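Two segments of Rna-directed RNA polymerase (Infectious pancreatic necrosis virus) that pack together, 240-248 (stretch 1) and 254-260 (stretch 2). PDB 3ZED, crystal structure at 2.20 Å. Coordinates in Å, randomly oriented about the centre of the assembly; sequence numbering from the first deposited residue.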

# COMPACT_ATOMS: atom_id res chain seq x y z
N HIS B 240 -3.87 -5.20 13.33
CA HIS B 240 -4.59 -6.29 12.67
C HIS B 240 -3.70 -6.88 11.57
O HIS B 240 -2.99 -6.14 10.89
CB HIS B 240 -5.91 -5.76 12.08
CG HIS B 240 -6.56 -6.67 11.07
ND1 HIS B 240 -7.40 -7.71 11.46
CD2 HIS B 240 -6.47 -6.67 9.72
CE1 HIS B 240 -7.78 -8.30 10.34
NE2 HIS B 240 -7.26 -7.71 9.27
N VAL B 241 -3.71 -8.22 11.44
CA VAL B 241 -2.96 -8.90 10.39
C VAL B 241 -3.95 -9.76 9.56
O VAL B 241 -5.02 -10.11 10.06
CB VAL B 241 -1.74 -9.74 10.87
CG1 VAL B 241 -0.66 -8.86 11.51
CG2 VAL B 241 -2.15 -10.86 11.81
N THR B 242 -3.58 -10.06 8.30
CA THR B 242 -4.36 -10.95 7.44
C THR B 242 -3.88 -12.36 7.75
O THR B 242 -2.76 -12.73 7.38
CB THR B 242 -4.24 -10.57 5.97
OG1 THR B 242 -4.58 -9.20 5.80
CG2 THR B 242 -5.12 -11.44 5.07
N ILE B 243 -4.70 -13.11 8.49
CA ILE B 243 -4.43 -14.47 8.98
C ILE B 243 -4.04 -15.42 7.83
O ILE B 243 -3.09 -16.19 8.00
CB ILE B 243 -5.67 -14.95 9.79
CG1 ILE B 243 -5.79 -14.21 11.15
CG2 ILE B 243 -5.77 -16.48 9.98
CD1 ILE B 243 -4.58 -14.19 12.07
N LYS B 244 -4.73 -15.34 6.68
CA LYS B 244 -4.49 -16.20 5.52
C LYS B 244 -3.24 -15.78 4.70
O LYS B 244 -2.82 -16.55 3.82
CB LYS B 244 -5.73 -16.22 4.61
N SER B 245 -2.64 -14.61 4.98
CA SER B 245 -1.46 -14.16 4.24
C SER B 245 -0.22 -14.95 4.66
O SER B 245 -0.21 -15.59 5.71
CB SER B 245 -1.24 -12.66 4.38
OG SER B 245 -0.91 -12.31 5.71
N SER B 246 0.81 -14.93 3.83
CA SER B 246 2.07 -15.63 4.02
C SER B 246 2.81 -15.18 5.28
O SER B 246 2.90 -13.98 5.56
CB SER B 246 2.96 -15.44 2.79
OG SER B 246 4.20 -16.12 2.93
N ALA B 247 3.37 -16.15 6.03
CA ALA B 247 4.20 -15.88 7.20
C ALA B 247 5.55 -15.29 6.78
O ALA B 247 6.16 -14.54 7.53
CB ALA B 247 4.41 -17.16 7.98
N GLY B 248 6.00 -15.67 5.59
CA GLY B 248 7.31 -15.28 5.07
C GLY B 248 8.40 -16.06 5.80
O GLY B 248 8.10 -17.01 6.54
N LYS B 254 3.71 -21.60 5.34
CA LYS B 254 2.84 -21.32 6.48
C LYS B 254 2.19 -19.95 6.34
O LYS B 254 2.75 -19.05 5.72
CB LYS B 254 3.62 -21.41 7.80
CG LYS B 254 4.42 -22.70 8.00
CD LYS B 254 3.61 -23.81 8.66
CE LYS B 254 4.34 -25.13 8.70
NZ LYS B 254 5.54 -25.07 9.58
N THR B 255 0.99 -19.80 6.92
CA THR B 255 0.26 -18.54 6.96
C THR B 255 0.62 -17.79 8.25
O THR B 255 1.32 -18.35 9.09
CB THR B 255 -1.26 -18.78 6.89
OG1 THR B 255 -1.68 -19.51 8.05
CG2 THR B 255 -1.69 -19.49 5.60
N LYS B 256 0.12 -16.57 8.42
CA LYS B 256 0.32 -15.76 9.62
C LYS B 256 -0.46 -16.36 10.80
O LYS B 256 0.04 -16.37 11.93
CB LYS B 256 -0.06 -14.29 9.38
CG LYS B 256 1.03 -13.52 8.63
CD LYS B 256 0.73 -12.03 8.54
CE LYS B 256 1.88 -11.22 8.00
NZ LYS B 256 2.16 -11.50 6.57
N GLY B 257 -1.64 -16.92 10.52
CA GLY B 257 -2.46 -17.62 11.51
C GLY B 257 -1.76 -18.85 12.07
O GLY B 257 -1.86 -19.14 13.27
N ASP B 258 -1.00 -19.55 11.21
CA ASP B 258 -0.22 -20.74 11.55
C ASP B 258 0.98 -20.43 12.45
O ASP B 258 1.45 -21.33 13.17
CB ASP B 258 0.34 -21.41 10.26
CG ASP B 258 -0.66 -22.04 9.29
OD1 ASP B 258 -1.79 -22.38 9.73
OD2 ASP B 258 -0.31 -22.21 8.10
N THR B 259 1.52 -19.19 12.35
CA THR B 259 2.77 -18.79 13.02
C THR B 259 2.67 -17.60 14.01
O THR B 259 3.69 -16.96 14.28
CB THR B 259 3.79 -18.44 11.93
OG1 THR B 259 3.22 -17.42 11.10
CG2 THR B 259 4.18 -19.65 11.08
N THR B 260 1.46 -17.34 14.59
CA THR B 260 1.24 -16.24 15.55
C THR B 260 2.27 -16.26 16.70
O THR B 260 2.93 -15.24 16.92
CB THR B 260 -0.18 -16.27 16.09
OG1 THR B 260 -1.08 -16.23 14.98
CG2 THR B 260 -0.47 -15.11 17.04
O HOH W 1 5.19 -18.52 4.36

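Stretch 2 lies against an irregular segment that includes a type I turn from Thr 242 to Ser 245, and the contact, which buries 460 Å² over both sides, is held mainly by backbone hydrogen bonds and by one long lysine side chain. It begins at Lys 254, whose carbonyl O accepts a nearly straight hydrogen bond from Ala 247 N (3.0 Å, 166° at the hydrogen). The same Lys 254 O receives a hydrogen bond from water 1 at 2.8 Å, and this water in turn accepts one from Ser 246 OG at 3.0 Å, so that a serine whose CA-to-CB bond points away from stretch 2 is nevertheless linked to it. The end of the Lys 254 side chain leads away from the contact.

Thr 255 forms a single beta bridge with Ser 246, their CA atoms 4.5 Å apart. The bridge is framed by the bond from Ala 247 N to Lys 254 O and by that from Lys 256 N to Ser 245 O (2.9 Å, 139°). Between these, Thr 255 CA makes a CA-H...O contact of 3.2 Å with Ser 245 O, while Thr 255 CG2 packs 3.6 Å from Lys 244 O. Within its own stretch, Thr 255 N donates to Asp 258 OD2 (3.0 Å) and Asp 258 N to Thr 255 OG1 (3.2 Å), a reciprocal pair that links Thr 255 and Asp 258 across Lys 256 and Gly 257.

Lys 256 is buried and has the largest area covered by the opposing stretch, 106 Å². Its side chain, with chi2 and chi3 both t, passes Val 241, where Lys 256 CD lies 4.1 Å from Val 241 CB. The amine then reaches backbone and side chain alike: Lys 256 NZ donates to Ser 246 O at 2.8 Å and, weakly, to Ser 245 OG at 3.3 Å. That hydroxyl is itself held in the turn, donating from Ser 245 OG to Thr 242 O at 2.5 Å.

At Gly 257 the backbone comes close to Ile 243, with a CA-CA distance of 4.5 Å, and Gly 257 N donates to Ile 243 O (3.0 Å, 159°). The absence of a side chain matters here, because an ideally placed CB would lie 2.7 Å from Ile 243 CG2, a clash.

Asp 258 makes no contact with stretch 1. Thr 259, by contrast, points its CA-to-CB bond toward it, and Thr 259 OG1 lies 3.3 Å from Ala 247 CB; the hydroxyl meanwhile donates from Thr 259 OG1 to Thr 255 O at 2.9 Å.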